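Side-chain contacts in mandelate racemase/muconate lactonizing enzyme (Polaromonas sp., PDB 2OG9), which probably catalyses proton abstraction beside a substrate carboxylate, as in mandelate racemase and related enzymes of the enolase superfamily: residues A48-E53 with G75-A80; H79-A84 with T375-Q380; R176-I181 with V334-W339. All coordinates share one frame; numbering follows the deposited sequence.

Overall arrangement
From the N terminus, interaction 1 closes the shortest loop: strand 46-56 and strand 61-69 form a hairpin, and helix 73-83 then folds back on strand 46-56. Interaction 2 starts from the same helix, sharing His79 and Ala80, and closes only after 290 intervening residues, when strand 375-382 joins the edge of the same antiparallel sheet. Their centres lie about 6 Å apart, and Phe77 of interaction 1 packs against Glu377 and Ala379 of interaction 2. Interaction 3 is nested inside that long loop, its centre about 28 Å from that of interaction 1, and ties the approach to barrel strand 181-184 to the end of strand 333-335.

Interaction 1 (A48-E53 with G75-A80)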
loop_
_atom_site.group_PDB
_atom_site.type_symbol
_atom_site.label_atom_id
_atom_site.label_comp_id
_atom_site.label_asym_id
_atom_site.label_seq_id
_atom_site.Cartn_x
_atom_site.Cartn_y
_atom_site.Cartn_z
ATOM N N ALA A 48 -14.252 41.702 -9.270
ATOM C CA ALA A 48 -13.201 42.280 -10.098
ATOM C C ALA A 48 -12.897 41.351 -11.266
ATOM O O ALA A 48 -12.523 40.200 -11.061
ATOM C CB ALA A 48 -11.941 42.508 -9.258
ATOM N N ILE A 49 -13.052 41.847 -12.489
ATOM C CA ILE A 49 -12.792 41.032 -13.669
ATOM C C ILE A 49 -11.544 41.535 -14.384
ATOM O O ILE A 49 -11.406 42.732 -14.624
ATOM C CB ILE A 49 -13.968 41.107 -14.683
ATOM C CG1 ILE A 49 -15.303 40.804 -13.989
ATOM C CG2 ILE A 49 -13.712 40.151 -15.837
ATOM C CD1 ILE A 49 -15.450 39.383 -13.495
ATOM N N LEU A 50 -10.627 40.631 -14.709
ATOM C CA LEU A 50 -9.424 41.021 -15.439
ATOM C C LEU A 50 -9.580 40.595 -16.891
ATOM O O LEU A 50 -9.614 39.406 -17.195
ATOM C CB LEU A 50 -8.173 40.357 -14.852
ATOM C CG LEU A 50 -6.910 40.529 -15.708
ATOM C CD1 LEU A 50 -6.528 41.999 -15.748
ATOM C CD2 LEU A 50 -5.771 39.690 -15.147
ATOM N N PHE A 51 -9.698 41.567 -17.790
ATOM C CA PHE A 51 -9.831 41.265 -19.206
ATOM C C PHE A 51 -8.478 41.371 -19.900
ATOM O O PHE A 51 -7.688 42.270 -19.608
ATOM C CB PHE A 51 -10.804 42.241 -19.880
ATOM C CG PHE A 51 -12.249 41.972 -19.578
ATOM C CD1 PHE A 51 -12.874 40.825 -20.063
ATOM C CD2 PHE A 51 -12.989 42.866 -18.806
ATOM C CE1 PHE A 51 -14.221 40.573 -19.783
ATOM C CE2 PHE A 51 -14.335 42.621 -18.519
ATOM C CZ PHE A 51 -14.948 41.472 -19.010
ATOM N N ALA A 52 -8.215 40.437 -20.805
ATOM C CA ALA A 52 -6.983 40.444 -21.577
ATOM C C ALA A 52 -7.377 40.380 -23.042
ATOM O O ALA A 52 -8.203 39.547 -23.441
ATOM C CB ALA A 52 -6.111 39.245 -21.219
ATOM N N GLU A 53 -6.806 41.284 -23.831
ATOM C CA GLU A 53 -7.058 41.339 -25.265
ATOM C C GLU A 53 -5.712 41.134 -25.940
ATOM O O GLU A 53 -4.713 41.752 -25.559
ATOM C CB GLU A 53 -7.638 42.698 -25.659
ATOM C CG GLU A 53 -9.047 42.945 -25.140
ATOM C CD GLU A 53 -9.465 44.401 -25.275
ATOM O OE1 GLU A 53 -9.317 45.164 -24.296
ATOM O OE2 GLU A 53 -9.928 44.784 -26.370
ATOM N N GLY A 75 -4.158 42.760 -7.353
ATOM C CA GLY A 75 -2.981 41.926 -7.501
ATOM C C GLY A 75 -2.896 41.266 -8.865
ATOM O O GLY A 75 -1.821 41.209 -9.460
ATOM N N GLN A 76 -4.027 40.760 -9.358
ATOM C CA GLN A 76 -4.057 40.110 -10.663
ATOM C C GLN A 76 -3.685 41.091 -11.762
ATOM O O GLN A 76 -2.899 40.772 -12.651
ATOM C CB GLN A 76 -5.448 39.543 -10.968
ATOM C CG GLN A 76 -5.873 38.346 -10.128
ATOM C CD GLN A 76 -7.173 37.734 -10.637
ATOM O OE1 GLN A 76 -7.841 38.311 -11.494
ATOM N NE2 GLN A 76 -7.536 36.570 -10.111
ATOM N N PHE A 77 -4.256 42.289 -11.708
ATOM C CA PHE A 77 -3.971 43.291 -12.725
ATOM C C PHE A 77 -2.505 43.684 -12.722
ATOM O O PHE A 77 -1.865 43.709 -13.768
ATOM C CB PHE A 77 -4.813 44.554 -12.512
ATOM C CG PHE A 77 -4.467 45.666 -13.472
ATOM C CD1 PHE A 77 -4.928 45.636 -14.785
ATOM C CD2 PHE A 77 -3.625 46.707 -13.080
ATOM C CE1 PHE A 77 -4.554 46.620 -15.698
ATOM C CE2 PHE A 77 -3.245 47.700 -13.990
ATOM C CZ PHE A 77 -3.710 47.654 -15.300
ATOM N N ALA A 78 -1.986 44.001 -11.539
ATOM C CA ALA A 78 -0.598 44.413 -11.389
ATOM C C ALA A 78 0.354 43.380 -11.968
ATOM O O ALA A 78 1.301 43.730 -12.667
ATOM C CB ALA A 78 -0.278 44.656 -9.917
ATOM N N HIS A 79 0.106 42.105 -11.683
ATOM C CA HIS A 79 0.977 41.057 -12.205
ATOM C C HIS A 79 0.813 40.922 -13.719
ATOM O O HIS A 79 1.798 40.804 -14.454
ATOM C CB HIS A 79 0.681 39.714 -11.529
ATOM C CG HIS A 79 1.768 38.702 -11.723
ATOM N ND1 HIS A 79 3.006 38.821 -11.128
ATOM C CD2 HIS A 79 1.819 37.581 -12.480
ATOM C CE1 HIS A 79 3.774 37.814 -11.510
ATOM N NE2 HIS A 79 3.077 37.047 -12.331
ATOM N N ALA A 80 -0.434 40.944 -14.185
ATOM C CA ALA A 80 -0.711 40.837 -15.613
ATOM C C ALA A 80 0.038 41.936 -16.369
ATOM O O ALA A 80 0.623 41.691 -17.422
ATOM C CB ALA A 80 -2.216 40.959 -15.868
HETATM O O HOH W 1 -9.593 40.478 -11.217
#
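Leu50 turns CG to the side opposite its backbone N (chi1 170°), which carries its two methyls from the strand to the helix, and Phe77 takes a similar torsion (chi1 175°) that turns its ring edge to the leucine. The two side chains cross at about a right angle. Leu50 CD1 approaches the ring at its edge, near its plane, with CD1 4.1 Å from Phe77 CD1. The other branch goes to the next turn of the helix, where Leu50 CD2 lies 3.8 Å from Ala80 CB. One leucine thus spans about one turn of the helix, touching Phe77 with one methyl and Ala80 with the other. Gln76 borders the same side chain with its extended arm, its OE1 standing 3.9 Å from Leu50 CB.

The amide of Gln76 is buried but held at both ends. Water 1 donates to Gln76 OE1 at 2.8 Å and makes a weak bond to Ala48 O at 2.9 Å, linking helix and strand where no direct hydrogen bond does; Gln76 OE1 also bonds Ser66 OG, and NE2 bonds Gln117 OE1 and Tyr67 O. An alanine here in place of Leu50 has neither branch methyl and would probably open a gap between strand and helix, leaving the Phe77 edge and Ala80 CB without their partner on the strand.

Ile49 and Phe51 serve the other face of the strand, where they pack on Leu343. The segment axes come within 9.0 Å and run nearly parallel, at 20°. A helix laid along an antiparallel sheet through buried apolar side chains is the architecture of the N-terminal alpha+beta domain of the enolase superfamily.

Interaction 2 (H79-A84 with T375-Q380); sequences HAREIA and TREEAQ
Arg81 lays the aliphatic part of its side chain over Ala379: Arg81 CD is 3.9 Å from Ala379 CB, and Arg81 CG touches the same methyl at a similar range. The chain runs extended as far as CD and then bends (chi3 58°), which turns the guanidinium along the strand to the neighbourhood of Glu377. It stops short of a salt bridge. Arg81 NH1 lies 4.4 Å from Glu377 OE2, and that oxygen is well out of the guanidinium plane, with no N-H pointing at it.

Two waters make the polar link instead, both at the guanidinium edge and in its plane. Water 3 accepts from Arg81 NH1 at 3.2 Å and donates to Glu377 OE2 at 3.0 Å. Water 2 accepts from Arg81 NH1 at 3.3 Å and donates to Glu378 O at 2.8 Å, reaching the strand backbone.

Behind this first shell, Ile20 of strand 15-26 packs against both Arg81 and Ala379, and Phe77 on the preceding turn of the helix packs against Glu377 and Ala379. The CB of Glu378 points away from the helix, and its carboxylate forms salt bridges with Arg19 and Lys372.

The contact is therefore a small apolar patch at the surface with a solvent-mediated charge pairing above it, in which the attraction between Arg81 and Glu377 is probably weakened by distance and by the intervening water.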
loop_
_atom_site.group_PDB
_atom_site.type_symbol
_atom_site.label_atom_id
_atom_site.label_comp_id
_atom_site.label_asym_id
_atom_site.label_seq_id
_atom_site.Cartn_x
_atom_site.Cartn_y
_atom_site.Cartn_z
ATOM N N HIS A 79 0.106 42.105 -11.683
ATOM C CA HIS A 79 0.977 41.057 -12.205
ATOM C C HIS A 79 0.813 40.922 -13.719
ATOM O O HIS A 79 1.798 40.804 -14.454
ATOM C CB HIS A 79 0.681 39.714 -11.529
ATOM C CG HIS A 79 1.768 38.702 -11.723
ATOM N ND1 HIS A 79 3.006 38.821 -11.128
ATOM C CD2 HIS A 79 1.819 37.581 -12.480
ATOM C CE1 HIS A 79 3.774 37.814 -11.510
ATOM N NE2 HIS A 79 3.077 37.047 -12.331
ATOM N N ALA A 80 -0.434 40.944 -14.185
ATOM C CA ALA A 80 -0.711 40.837 -15.613
ATOM C C ALA A 80 0.038 41.936 -16.369
ATOM O O ALA A 80 0.623 41.691 -17.422
ATOM C CB ALA A 80 -2.216 40.959 -15.868
ATOM N N ARG A 81 0.019 43.148 -15.820
ATOM C CA ARG A 81 0.695 44.284 -16.446
ATOM C C ARG A 81 2.198 44.068 -16.498
ATOM O O ARG A 81 2.847 44.384 -17.493
ATOM C CB ARG A 81 0.381 45.571 -15.673
ATOM C CG ARG A 81 1.057 46.830 -16.213
ATOM C CD ARG A 81 0.579 48.064 -15.451
ATOM N NE ARG A 81 0.852 47.951 -14.024
ATOM C CZ ARG A 81 0.330 48.742 -13.089
ATOM N NH1 ARG A 81 -0.502 49.719 -13.425
ATOM N NH2 ARG A 81 0.633 48.547 -11.809
ATOM N N GLU A 82 2.755 43.519 -15.427
ATOM C CA GLU A 82 4.192 43.290 -15.380
ATOM C C GLU A 82 4.689 42.207 -16.330
ATOM O O GLU A 82 5.782 42.325 -16.875
ATOM C CB GLU A 82 4.624 42.963 -13.949
ATOM C CG GLU A 82 6.115 42.728 -13.797
ATOM C CD GLU A 82 6.526 42.529 -12.351
ATOM O OE1 GLU A 82 5.741 41.931 -11.589
ATOM O OE2 GLU A 82 7.639 42.959 -11.977
ATOM N N ILE A 83 3.898 41.160 -16.551
ATOM C CA ILE A 83 4.345 40.087 -17.436
ATOM C C ILE A 83 3.859 40.190 -18.881
ATOM O O ILE A 83 4.393 39.518 -19.761
ATOM C CB ILE A 83 3.962 38.688 -16.869
ATOM C CG1 ILE A 83 2.446 38.486 -16.897
ATOM C CG2 ILE A 83 4.468 38.562 -15.431
ATOM C CD1 ILE A 83 2.010 37.115 -16.368
ATOM N N ALA A 84 2.868 41.040 -19.132
ATOM C CA ALA A 84 2.329 41.199 -20.481
ATOM C C ALA A 84 3.388 41.330 -21.581
ATOM O O ALA A 84 3.276 40.688 -22.623
ATOM C CB ALA A 84 1.380 42.394 -20.527
ATOM N N THR A 375 -14.256 50.127 -15.681
ATOM C CA THR A 375 -12.821 49.879 -15.684
ATOM C C THR A 375 -12.081 50.871 -14.786
ATOM O O THR A 375 -12.149 52.083 -14.995
ATOM C CB THR A 375 -12.269 49.969 -17.114
ATOM O OG1 THR A 375 -12.970 49.037 -17.946
ATOM C CG2 THR A 375 -10.786 49.644 -17.143
ATOM N N ARG A 376 -11.373 50.352 -13.787
ATOM C CA ARG A 376 -10.634 51.205 -12.861
ATOM C C ARG A 376 -9.145 51.249 -13.174
ATOM O O ARG A 376 -8.438 52.159 -12.742
ATOM C CB ARG A 376 -10.852 50.732 -11.424
ATOM C CG ARG A 376 -12.304 50.825 -10.983
ATOM C CD ARG A 376 -12.489 50.420 -9.528
ATOM N NE ARG A 376 -13.904 50.313 -9.190
ATOM C CZ ARG A 376 -14.365 49.825 -8.043
ATOM N NH1 ARG A 376 -13.520 49.400 -7.113
ATOM N NH2 ARG A 376 -15.672 49.752 -7.833
ATOM N N GLU A 377 -8.674 50.264 -13.930
ATOM C CA GLU A 377 -7.270 50.189 -14.308
ATOM C C GLU A 377 -7.139 49.545 -15.676
ATOM O O GLU A 377 -7.947 48.691 -16.049
ATOM C CB GLU A 377 -6.472 49.340 -13.308
ATOM C CG GLU A 377 -6.314 49.928 -11.919
ATOM C CD GLU A 377 -5.285 49.170 -11.084
ATOM O OE1 GLU A 377 -5.585 48.052 -10.610
ATOM O OE2 GLU A 377 -4.168 49.697 -10.908
ATOM N N GLU A 378 -6.124 49.960 -16.426
ATOM C CA GLU A 378 -5.865 49.375 -17.732
ATOM C C GLU A 378 -4.468 49.729 -18.205
ATOM O O GLU A 378 -3.889 50.733 -17.792
ATOM C CB GLU A 378 -6.902 49.824 -18.769
ATOM C CG GLU A 378 -6.882 51.294 -19.134
ATOM C CD GLU A 378 -7.699 51.570 -20.384
ATOM O OE1 GLU A 378 -7.240 51.206 -21.491
ATOM O OE2 GLU A 378 -8.806 52.136 -20.256
ATOM N N ALA A 379 -3.926 48.884 -19.069
ATOM C CA ALA A 379 -2.594 49.087 -19.604
ATOM C C ALA A 379 -2.487 48.308 -20.899
ATOM O O ALA A 379 -3.261 47.382 -21.146
ATOM C CB ALA A 379 -1.558 48.590 -18.617
ATOM N N GLN A 380 -1.530 48.691 -21.730
ATOM C CA GLN A 380 -1.319 48.001 -22.985
ATOM C C GLN A 380 0.146 48.073 -23.377
ATOM O O GLN A 380 0.882 48.943 -22.916
ATOM C CB GLN A 380 -2.210 48.597 -24.079
ATOM C CG GLN A 380 -2.219 50.109 -24.149
ATOM C CD GLN A 380 -3.208 50.620 -25.179
ATOM O OE1 GLN A 380 -3.017 50.440 -26.381
ATOM N NE2 GLN A 380 -4.281 51.248 -24.710
HETATM O O HOH W 2 -1.528 50.921 -16.286
HETATM O O HOH W 3 -2.839 51.768 -12.550
#

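Interaction 3 (R176-I181 with V334-W339); sequences RGIGGI and VEHFEW
Arg176 and Ile178, which both touch His336, flank Gly177, whose positive phi (113°) ends helix 163-175 in a Schellman motif; a CB at that glycine would be jammed against the carbonyl O of Arg176. This is an alpha-to-beta turn of the TIM-barrel domain, leading from helix 163-175 into barrel strand 181-184. Its partner is the chain leaving strand 333-335, which is paired with strand 148-152.

The buried side of the contact is Ile178 on His336. The ethyl arm of the isoleucine meets the base of the imidazole, with Ile178 CD1 3.9 Å from His336 CB and 4.0 Å from His336 CG. The two side chains cross at about a right angle, and CD1 makes the close approaches of the isoleucine. His336 reaches it by setting CG opposite its backbone N (chi1 172°). Ile350 of strand 350-351 packs on Arg176, Ile178 and His336 alike, and Met318 of helix 318-326 adds to the packing round the histidine.

The exposed side is Arg176, whose chain bends on its way to the far end of the ring. Its guanidinium plane is turned 73° from the imidazole plane, and the approach is oblique, without a stack or a hydrogen bond. The terminal nitrogen makes the meeting: Arg176 NH2 stands 3.9 Å from His336 CE1 and 4.3 Å from His336 NE2.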
loop_
_atom_site.group_PDB
_atom_site.type_symbol
_atom_site.label_atom_id
_atom_site.label_comp_id
_atom_site.label_asym_id
_atom_site.label_seq_id
_atom_site.Cartn_x
_atom_site.Cartn_y
_atom_site.Cartn_z
ATOM N N ARG A 176 -38.816 28.375 -17.149
ATOM C CA ARG A 176 -38.013 29.064 -18.151
ATOM C C ARG A 176 -37.006 28.109 -18.800
ATOM O O ARG A 176 -36.274 28.493 -19.710
ATOM C CB ARG A 176 -37.282 30.260 -17.531
ATOM C CG ARG A 176 -36.261 29.881 -16.485
ATOM C CD ARG A 176 -35.608 31.094 -15.831
ATOM N NE ARG A 176 -34.794 31.871 -16.761
ATOM C CZ ARG A 176 -33.892 32.770 -16.382
ATOM N NH1 ARG A 176 -33.686 33.002 -15.091
ATOM N NH2 ARG A 176 -33.196 33.440 -17.293
ATOM N N GLY A 177 -36.963 26.867 -18.327
ATOM C CA GLY A 177 -36.057 25.900 -18.921
ATOM C C GLY A 177 -34.883 25.387 -18.103
ATOM O O GLY A 177 -34.125 24.552 -18.596
ATOM N N ILE A 178 -34.718 25.870 -16.874
ATOM C CA ILE A 178 -33.610 25.413 -16.034
ATOM C C ILE A 178 -33.778 23.924 -15.745
ATOM O O ILE A 178 -34.895 23.447 -15.554
ATOM C CB ILE A 178 -33.546 26.205 -14.707
ATOM C CG1 ILE A 178 -33.236 27.679 -14.991
ATOM C CG2 ILE A 178 -32.458 25.634 -13.803
ATOM C CD1 ILE A 178 -31.848 27.926 -15.580
ATOM N N GLY A 179 -32.668 23.192 -15.710
ATOM C CA GLY A 179 -32.743 21.758 -15.478
ATOM C C GLY A 179 -32.547 21.261 -14.057
ATOM O O GLY A 179 -32.596 20.056 -13.816
ATOM N N GLY A 180 -32.329 22.173 -13.118
ATOM C CA GLY A 180 -32.130 21.773 -11.736
ATOM C C GLY A 180 -32.015 22.966 -10.811
ATOM O O GLY A 180 -31.796 24.090 -11.266
ATOM N N ILE A 181 -32.146 22.714 -9.509
ATOM C CA ILE A 181 -32.078 23.766 -8.497
ATOM C C ILE A 181 -31.032 23.479 -7.417
ATOM O O ILE A 181 -31.052 22.419 -6.798
ATOM C CB ILE A 181 -33.451 23.926 -7.782
ATOM C CG1 ILE A 181 -34.548 24.255 -8.800
ATOM C CG2 ILE A 181 -33.359 24.990 -6.707
ATOM C CD1 ILE A 181 -34.365 25.582 -9.510
ATOM N N VAL A 334 -23.636 22.384 -15.627
ATOM C CA VAL A 334 -23.091 23.737 -15.583
ATOM C C VAL A 334 -24.136 24.640 -14.944
ATOM O O VAL A 334 -25.332 24.514 -15.240
ATOM C CB VAL A 334 -22.760 24.273 -17.002
ATOM C CG1 VAL A 334 -22.386 25.745 -16.918
ATOM C CG2 VAL A 334 -21.610 23.481 -17.607
ATOM N N GLU A 335 -23.703 25.543 -14.068
ATOM C CA GLU A 335 -24.626 26.460 -13.400
ATOM C C GLU A 335 -24.965 27.653 -14.275
ATOM O O GLU A 335 -24.066 28.293 -14.842
ATOM C CB GLU A 335 -24.020 26.953 -12.068
ATOM C CG GLU A 335 -24.862 28.028 -11.400
ATOM C CD GLU A 335 -24.330 28.423 -10.046
ATOM O OE1 GLU A 335 -23.095 28.545 -9.916
ATOM O OE2 GLU A 335 -25.140 28.623 -9.117
ATOM N N HIS A 336 -26.261 27.909 -14.418
ATOM C CA HIS A 336 -26.709 29.047 -15.187
ATOM C C HIS A 336 -26.925 30.212 -14.262
ATOM O O HIS A 336 -27.943 30.282 -13.560
ATOM C CB HIS A 336 -28.045 28.797 -15.910
ATOM C CG HIS A 336 -28.616 30.025 -16.545
ATOM N ND1 HIS A 336 -29.184 31.049 -15.815
ATOM C CD2 HIS A 336 -28.713 30.386 -17.845
ATOM C CE1 HIS A 336 -29.614 31.982 -16.643
ATOM N NE2 HIS A 336 -29.343 31.604 -17.880
ATOM N N PHE A 337 -25.970 31.124 -14.236
ATOM C CA PHE A 337 -26.156 32.250 -13.362
ATOM C C PHE A 337 -25.822 33.522 -14.155
ATOM O O PHE A 337 -24.826 33.563 -14.888
ATOM C CB PHE A 337 -25.321 32.009 -12.098
ATOM C CG PHE A 337 -24.031 32.729 -12.077
ATOM C CD1 PHE A 337 -22.999 32.415 -12.961
ATOM C CD2 PHE A 337 -23.847 33.740 -11.166
ATOM C CE1 PHE A 337 -21.797 33.110 -12.909
ATOM C CE2 PHE A 337 -22.656 34.440 -11.099
ATOM C CZ PHE A 337 -21.625 34.132 -11.978
ATOM N N GLU A 338 -26.688 34.533 -14.013
ATOM C CA GLU A 338 -26.677 35.809 -14.754
ATOM C C GLU A 338 -25.733 36.952 -14.403
ATOM O O GLU A 338 -25.642 37.901 -15.172
ATOM C CB GLU A 338 -28.123 36.347 -14.770
ATOM C CG GLU A 338 -28.658 36.802 -13.386
ATOM C CD GLU A 338 -28.871 35.640 -12.385
ATOM O OE1 GLU A 338 -29.380 34.568 -12.786
ATOM O OE2 GLU A 338 -28.539 35.797 -11.187
ATOM N N TRP A 339 -24.991 36.867 -13.302
ATOM C CA TRP A 339 -24.130 38.005 -12.902
ATOM C C TRP A 339 -23.177 38.665 -13.924
ATOM O O TRP A 339 -23.016 39.889 -13.928
ATOM C CB TRP A 339 -23.284 37.659 -11.665
ATOM C CG TRP A 339 -24.054 37.140 -10.494
ATOM C CD1 TRP A 339 -25.393 36.898 -10.433
ATOM C CD2 TRP A 339 -23.510 36.725 -9.233
ATOM N NE1 TRP A 339 -25.721 36.353 -9.214
ATOM C CE2 TRP A 339 -24.585 36.236 -8.459
ATOM C CE3 TRP A 339 -22.218 36.715 -8.686
ATOM C CZ2 TRP A 339 -24.409 35.741 -7.163
ATOM C CZ3 TRP A 339 -22.043 36.223 -7.398
ATOM C CH2 TRP A 339 -23.136 35.743 -6.650
#